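Local coordinates for protein caspase Nc (Drosophila melanogaster, PDB 2FP3) that acts as an initiator caspase, a cysteine protease of the apoptotic cascade that sets off the caspases executing programmed cell death in the fly, at residues A[245-259]-A[275-289]. The protein carries 2 engineered substitutions. Numbering follows the deposited sequence.
Sequences THRDLDTGSWYIQKF and ILKKTSEAVGNKRTK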
loop_
_atom_site.group_PDB
_atom_site.type_symbol
_atom_site.label_atom_id
_atom_site.label_comp_id
_atom_site.label_asym_id
_atom_site.label_seq_id
_atom_site.Cartn_x
_atom_site.Cartn_y
_atom_site.Cartn_z
ATOM N N THR A 245 -19.514 5.643 4.119
ATOM C CA THR A 245 -19.736 4.304 4.664
ATOM C C THR A 245 -19.626 4.304 6.187
ATOM O O THR A 245 -19.013 5.199 6.769
ATOM C CB THR A 245 -18.698 3.297 4.102
ATOM O OG1 THR A 245 -18.802 3.246 2.675
ATOM C CG2 THR A 245 -18.931 1.903 4.667
ATOM N N HIS A 246 -20.232 3.304 6.824
ATOM C CA HIS A 246 -20.182 3.165 8.277
ATOM C C HIS A 246 -20.702 4.419 8.982
ATOM O O HIS A 246 -20.292 4.728 10.096
ATOM C CB HIS A 246 -18.736 2.862 8.700
ATOM C CG HIS A 246 -18.579 2.489 10.142
ATOM N ND1 HIS A 246 -18.634 3.412 11.164
ATOM C CD2 HIS A 246 -18.353 1.291 10.730
ATOM C CE1 HIS A 246 -18.449 2.800 12.319
ATOM N NE2 HIS A 246 -18.275 1.512 12.084
ATOM N N ARG A 247 -21.610 5.130 8.321
ATOM C CA ARG A 247 -22.207 6.358 8.850
ATOM C C ARG A 247 -21.196 7.476 9.123
ATOM O O ARG A 247 -21.560 8.652 9.143
ATOM C CB ARG A 247 -22.998 6.073 10.137
ATOM C CG ARG A 247 -22.190 6.230 11.421
ATOM C CD ARG A 247 -23.074 6.233 12.657
ATOM N NE ARG A 247 -22.319 6.570 13.862
ATOM C CZ ARG A 247 -21.402 5.783 14.414
ATOM N NH1 ARG A 247 -21.119 4.605 13.872
ATOM N NH2 ARG A 247 -20.761 6.175 15.507
ATOM N N ASP A 248 -19.931 7.115 9.339
ATOM C CA ASP A 248 -18.890 8.104 9.609
ATOM C C ASP A 248 -17.515 7.690 9.076
ATOM O O ASP A 248 -16.510 7.784 9.785
ATOM C CB ASP A 248 -18.801 8.385 11.121
ATOM C CG ASP A 248 -18.376 7.164 11.931
ATOM O OD1 ASP A 248 -19.052 6.119 11.845
ATOM O OD2 ASP A 248 -17.366 7.253 12.664
ATOM N N LEU A 249 -17.474 7.241 7.823
ATOM C CA LEU A 249 -16.224 6.817 7.193
ATOM C C LEU A 249 -16.315 6.812 5.671
ATOM O O LEU A 249 -17.365 7.102 5.096
ATOM C CB LEU A 249 -15.827 5.415 7.669
ATOM C CG LEU A 249 -15.186 5.263 9.048
ATOM C CD1 LEU A 249 -14.896 3.797 9.310
ATOM C CD2 LEU A 249 -13.902 6.078 9.112
ATOM N N ASP A 250 -15.198 6.474 5.032
ATOM C CA ASP A 250 -15.115 6.412 3.577
ATOM C C ASP A 250 -14.794 4.976 3.172
ATOM O O ASP A 250 -14.320 4.188 3.992
ATOM O OD1 ASP A 250 -14.003 6.650 0.799
ATOM O OD2 ASP A 250 -14.257 8.792 1.199
ATOM N N THR A 251 -15.053 4.635 1.914
ATOM C CA THR A 251 -14.789 3.286 1.420
ATOM C C THR A 251 -13.314 2.879 1.513
ATOM O O THR A 251 -13.001 1.742 1.872
ATOM C CB THR A 251 -15.267 3.130 -0.037
ATOM O OG1 THR A 251 -14.789 4.232 -0.821
ATOM C CG2 THR A 251 -16.785 3.087 -0.091
ATOM N N GLY A 252 -12.413 3.804 1.192
ATOM C CA GLY A 252 -10.994 3.503 1.269
ATOM C C GLY A 252 -10.558 3.234 2.701
ATOM O O GLY A 252 -9.749 2.337 2.963
ATOM N N SER A 253 -11.102 4.017 3.632
ATOM C CA SER A 253 -10.787 3.867 5.048
ATOM C C SER A 253 -11.257 2.504 5.537
ATOM O O SER A 253 -10.600 1.872 6.363
ATOM C CB SER A 253 -11.466 4.974 5.866
ATOM O OG SER A 253 -10.996 6.261 5.489
ATOM N N TRP A 254 -12.397 2.055 5.018
ATOM C CA TRP A 254 -12.955 0.760 5.388
ATOM C C TRP A 254 -12.091 -0.333 4.760
ATOM O O TRP A 254 -11.848 -1.380 5.362
ATOM C CB TRP A 254 -14.398 0.653 4.893
ATOM C CG TRP A 254 -15.163 -0.436 5.558
ATOM C CD1 TRP A 254 -15.758 -1.504 4.956
ATOM C CD2 TRP A 254 -15.411 -0.576 6.964
ATOM N NE1 TRP A 254 -16.364 -2.303 5.898
ATOM C CE2 TRP A 254 -16.168 -1.755 7.138
ATOM C CE3 TRP A 254 -15.069 0.182 8.092
ATOM C CZ2 TRP A 254 -16.587 -2.199 8.399
ATOM C CZ3 TRP A 254 -15.486 -0.259 9.346
ATOM C CH2 TRP A 254 -16.238 -1.439 9.487
ATOM N N TYR A 255 -11.633 -0.074 3.538
ATOM C CA TYR A 255 -10.758 -0.992 2.823
ATOM C C TYR A 255 -9.479 -1.151 3.649
ATOM O O TYR A 255 -9.048 -2.267 3.951
ATOM C CB TYR A 255 -10.401 -0.407 1.455
ATOM C CG TYR A 255 -9.338 -1.190 0.729
ATOM C CD1 TYR A 255 -9.669 -2.304 -0.040
ATOM C CD2 TYR A 255 -7.996 -0.821 0.809
ATOM C CE1 TYR A 255 -8.696 -3.028 -0.717
ATOM C CE2 TYR A 255 -7.010 -1.543 0.135
ATOM C CZ TYR A 255 -7.370 -2.642 -0.631
ATOM O OH TYR A 255 -6.417 -3.334 -1.347
ATOM N N ILE A 256 -8.880 -0.019 4.009
ATOM C CA ILE A 256 -7.659 -0.004 4.806
ATOM C C ILE A 256 -7.813 -0.713 6.144
ATOM O O ILE A 256 -6.955 -1.512 6.533
ATOM C CB ILE A 256 -7.188 1.431 5.076
ATOM C CG1 ILE A 256 -6.595 2.023 3.807
ATOM C CG2 ILE A 256 -6.142 1.442 6.177
ATOM C CD1 ILE A 256 -6.229 3.471 3.950
ATOM N N GLN A 257 -8.896 -0.419 6.855
ATOM C CA GLN A 257 -9.108 -1.048 8.150
ATOM C C GLN A 257 -9.239 -2.557 8.019
ATOM O O GLN A 257 -8.595 -3.311 8.755
ATOM C CB GLN A 257 -10.352 -0.468 8.829
ATOM C CG GLN A 257 -10.218 1.012 9.167
ATOM C CD GLN A 257 -9.001 1.308 10.031
ATOM O OE1 GLN A 257 -8.217 2.213 9.731
ATOM N NE2 GLN A 257 -8.840 0.548 11.110
ATOM N N LYS A 258 -10.061 -2.994 7.070
ATOM C CA LYS A 258 -10.281 -4.413 6.847
ATOM C C LYS A 258 -8.965 -5.068 6.441
ATOM O O LYS A 258 -8.672 -6.211 6.816
ATOM C CB LYS A 258 -11.330 -4.613 5.754
ATOM C CG LYS A 258 -12.016 -5.961 5.830
ATOM C CD LYS A 258 -12.740 -6.132 7.163
ATOM C CE LYS A 258 -13.265 -7.552 7.332
ATOM N NZ LYS A 258 -13.995 -7.761 8.614
ATOM N N PHE A 259 -8.172 -4.332 5.665
ATOM C CA PHE A 259 -6.880 -4.831 5.222
ATOM C C PHE A 259 -5.971 -5.106 6.416
ATOM O O PHE A 259 -5.388 -6.188 6.533
ATOM C CB PHE A 259 -6.206 -3.817 4.300
ATOM C CG PHE A 259 -4.816 -4.203 3.904
ATOM C CD1 PHE A 259 -4.581 -5.387 3.208
ATOM C CD2 PHE A 259 -3.734 -3.397 4.242
ATOM C CE1 PHE A 259 -3.288 -5.762 2.854
ATOM C CE2 PHE A 259 -2.436 -3.768 3.890
ATOM C CZ PHE A 259 -2.217 -4.950 3.198
ATOM N N ILE A 275 -4.589 -12.534 0.889
ATOM C CA ILE A 275 -5.033 -11.527 1.829
ATOM C C ILE A 275 -5.841 -10.434 1.131
ATOM O O ILE A 275 -6.850 -9.983 1.661
ATOM C CB ILE A 275 -3.815 -10.931 2.572
ATOM C CG1 ILE A 275 -3.335 -11.946 3.622
ATOM C CG2 ILE A 275 -4.179 -9.595 3.210
ATOM C CD1 ILE A 275 -2.024 -11.580 4.310
ATOM N N LEU A 276 -5.400 -10.019 -0.059
ATOM C CA LEU A 276 -6.104 -8.985 -0.823
ATOM C C LEU A 276 -7.475 -9.492 -1.254
ATOM O O LEU A 276 -8.435 -8.738 -1.244
ATOM C CB LEU A 276 -5.296 -8.552 -2.059
ATOM C CG LEU A 276 -4.013 -7.753 -1.804
ATOM C CD1 LEU A 276 -3.299 -7.476 -3.106
ATOM C CD2 LEU A 276 -4.343 -6.450 -1.106
ATOM N N LYS A 277 -7.573 -10.758 -1.645
ATOM C CA LYS A 277 -8.871 -11.304 -2.029
ATOM C C LYS A 277 -9.753 -11.334 -0.781
ATOM O O LYS A 277 -10.931 -10.994 -0.852
ATOM C CB LYS A 277 -8.749 -12.715 -2.595
ATOM C CG LYS A 277 -8.133 -12.804 -3.985
ATOM C CD LYS A 277 -7.945 -14.271 -4.346
ATOM C CE LYS A 277 -6.907 -14.484 -5.421
ATOM N NZ LYS A 277 -5.561 -14.057 -5.030
ATOM N N LYS A 278 -9.175 -11.723 0.356
ATOM C CA LYS A 278 -9.914 -11.765 1.622
ATOM C C LYS A 278 -10.363 -10.355 1.973
ATOM O O LYS A 278 -11.485 -10.142 2.412
ATOM C CB LYS A 278 -9.038 -12.294 2.761
ATOM C CG LYS A 278 -9.632 -13.468 3.537
ATOM C CD LYS A 278 -10.949 -13.121 4.214
ATOM C CE LYS A 278 -11.576 -14.363 4.840
ATOM N NZ LYS A 278 -12.980 -14.137 5.282
ATOM N N THR A 279 -9.476 -9.388 1.785
ATOM C CA THR A 279 -9.817 -8.009 2.076
ATOM C C THR A 279 -10.989 -7.577 1.194
ATOM O O THR A 279 -11.983 -7.039 1.687
ATOM C CB THR A 279 -8.610 -7.088 1.826
ATOM O OG1 THR A 279 -7.517 -7.523 2.635
ATOM C CG2 THR A 279 -8.938 -5.647 2.175
ATOM N N SER A 280 -10.872 -7.834 -0.109
ATOM C CA SER A 280 -11.911 -7.465 -1.071
ATOM C C SER A 280 -13.238 -8.160 -0.819
ATOM O O SER A 280 -14.294 -7.602 -1.081
ATOM C CB SER A 280 -11.453 -7.783 -2.489
ATOM O OG SER A 280 -12.532 -7.712 -3.406
ATOM N N GLU A 281 -13.186 -9.387 -0.329
ATOM C CA GLU A 281 -14.394 -10.134 -0.054
ATOM C C GLU A 281 -15.040 -9.560 1.197
ATOM O O GLU A 281 -16.256 -9.380 1.266
ATOM C CB GLU A 281 -14.054 -11.598 0.186
ATOM C CG GLU A 281 -15.262 -12.458 0.465
ATOM C CD GLU A 281 -14.953 -13.564 1.437
ATOM O OE1 GLU A 281 -14.710 -13.261 2.628
ATOM O OE2 GLU A 281 -14.939 -14.733 1.006
ATOM N N ALA A 282 -14.198 -9.276 2.186
ATOM C CA ALA A 282 -14.639 -8.730 3.462
ATOM C C ALA A 282 -15.274 -7.358 3.310
ATOM O O ALA A 282 -16.438 -7.160 3.652
ATOM C CB ALA A 282 -13.463 -8.650 4.410
ATOM N N VAL A 283 -14.500 -6.410 2.794
ATOM C CA VAL A 283 -14.982 -5.050 2.600
ATOM C C VAL A 283 -16.237 -5.044 1.728
ATOM O O VAL A 283 -17.068 -4.141 1.825
ATOM C CB VAL A 283 -13.886 -4.168 1.944
ATOM C CG1 VAL A 283 -13.575 -4.680 0.546
ATOM C CG2 VAL A 283 -14.326 -2.714 1.903
ATOM N N GLY A 284 -16.374 -6.065 0.886
ATOM C CA GLY A 284 -17.524 -6.151 0.005
ATOM C C GLY A 284 -18.791 -6.592 0.709
ATOM O O GLY A 284 -19.835 -5.955 0.581
ATOM N N ASN A 285 -18.704 -7.689 1.453
ATOM C CA ASN A 285 -19.856 -8.210 2.176
ATOM C C ASN A 285 -20.226 -7.268 3.316
ATOM O O ASN A 285 -19.777 -7.448 4.448
ATOM C CB ASN A 285 -19.543 -9.601 2.734
ATOM C CG ASN A 285 -20.746 -10.250 3.398
ATOM O OD1 ASN A 285 -20.635 -11.319 4.001
ATOM N ND2 ASN A 285 -21.904 -9.609 3.284
ATOM N N LYS A 286 -21.041 -6.263 3.014
ATOM C CA LYS A 286 -21.458 -5.310 4.033
ATOM C C LYS A 286 -22.589 -4.392 3.573
ATOM O O LYS A 286 -23.547 -4.836 2.937
ATOM C CB LYS A 286 -20.262 -4.468 4.484
ATOM C CG LYS A 286 -19.685 -3.576 3.401
ATOM C CD LYS A 286 -18.617 -2.658 3.965
ATOM C CE LYS A 286 -19.154 -1.800 5.105
ATOM N NZ LYS A 286 -20.264 -0.906 4.680
ATOM N N ARG A 287 -22.465 -3.108 3.899
ATOM C CA ARG A 287 -23.474 -2.112 3.561
ATOM C C ARG A 287 -22.945 -0.963 2.701
ATOM O O ARG A 287 -21.737 -0.790 2.543
ATOM C CB ARG A 287 -24.070 -1.551 4.854
ATOM C CG ARG A 287 -23.012 -1.088 5.844
ATOM C CD ARG A 287 -23.593 -0.748 7.204
ATOM N NE ARG A 287 -22.543 -0.405 8.160
ATOM C CZ ARG A 287 -22.759 -0.084 9.432
ATOM N NH1 ARG A 287 -23.993 -0.059 9.915
ATOM N NH2 ARG A 287 -21.738 0.214 10.223
ATOM N N THR A 288 -23.876 -0.188 2.151
ATOM C CA THR A 288 -23.587 0.973 1.308
ATOM C C THR A 288 -22.412 0.853 0.330
ATOM O O THR A 288 -21.576 1.755 0.243
ATOM C CB THR A 288 -23.385 2.241 2.181
ATOM O OG1 THR A 288 -23.152 3.375 1.337
ATOM C CG2 THR A 288 -22.207 2.067 3.125
ATOM N N LYS A 289 -22.361 -0.251 -0.415
ATOM C CA LYS A 289 -21.303 -0.482 -1.403
ATOM C C LYS A 289 -21.387 -1.884 -1.997
ATOM O O LYS A 289 -20.489 -2.320 -2.719
ATOM C CB LYS A 289 -19.914 -0.280 -0.781
ATOM C CG LYS A 289 -19.524 -1.311 0.268
ATOM C CD LYS A 289 -18.114 -1.062 0.800
ATOM C CE LYS A 289 -18.015 0.261 1.548
ATOM N NZ LYS A 289 -16.650 0.494 2.090
#
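Ile-275 O takes two hydrogen bonds from Thr-279, one from its backbone N and one from OG1 at 2.7 Å, and this fixes the threonine side chain where it meets Phe-259. In the caspase alpha/beta fold the contact pairs consecutive helices lying against the central sheet; their segments 251-259 and 275-284 run at 129°, axes 9.1 Å apart at closest approach. Thr-279 OG1 lies in the plane of the Phe-259 ring at its edge, 3.7 Å from CD1. A chi1 of -58° sets OG1 beside the backbone N and leaves CG2 anti to it, approaching the Tyr-255 ring obliquely, 3.9 Å from CE1. Leu-276 CD2 reaches both Tyr-255 OH and Phe-259 CE1, and beyond them Leu-276 and Tyr-255 rest on Cys-236 of the sheet. One turn beyond Thr-279, Val-283 CG2 packs against Trp-254 CD1 at 3.6 Å.

After helix 275-284, residues 285-289 pack on Trp-254 and the loop preceding helix 251-259. Lys-286, poorly ordered, folds back toward the indole; its NZ makes an off-centre cation-pi interaction, 4.7 Å from the five-membered ring centroid, and hydrogen-bonds Arg-287 O. Lys-289, also poorly ordered, runs past Thr-251 in the opposite direction, its end against CG2. The Thr-251 side chain, OG1 bonded to Gly-242 O, is about 9 Å from that of His-137, the probable active-site histidine. At the outer end, Arg-287 brings NH2 to 3.6 Å from His-246 CD2, with guanidinium and imidazole planes 85° apart.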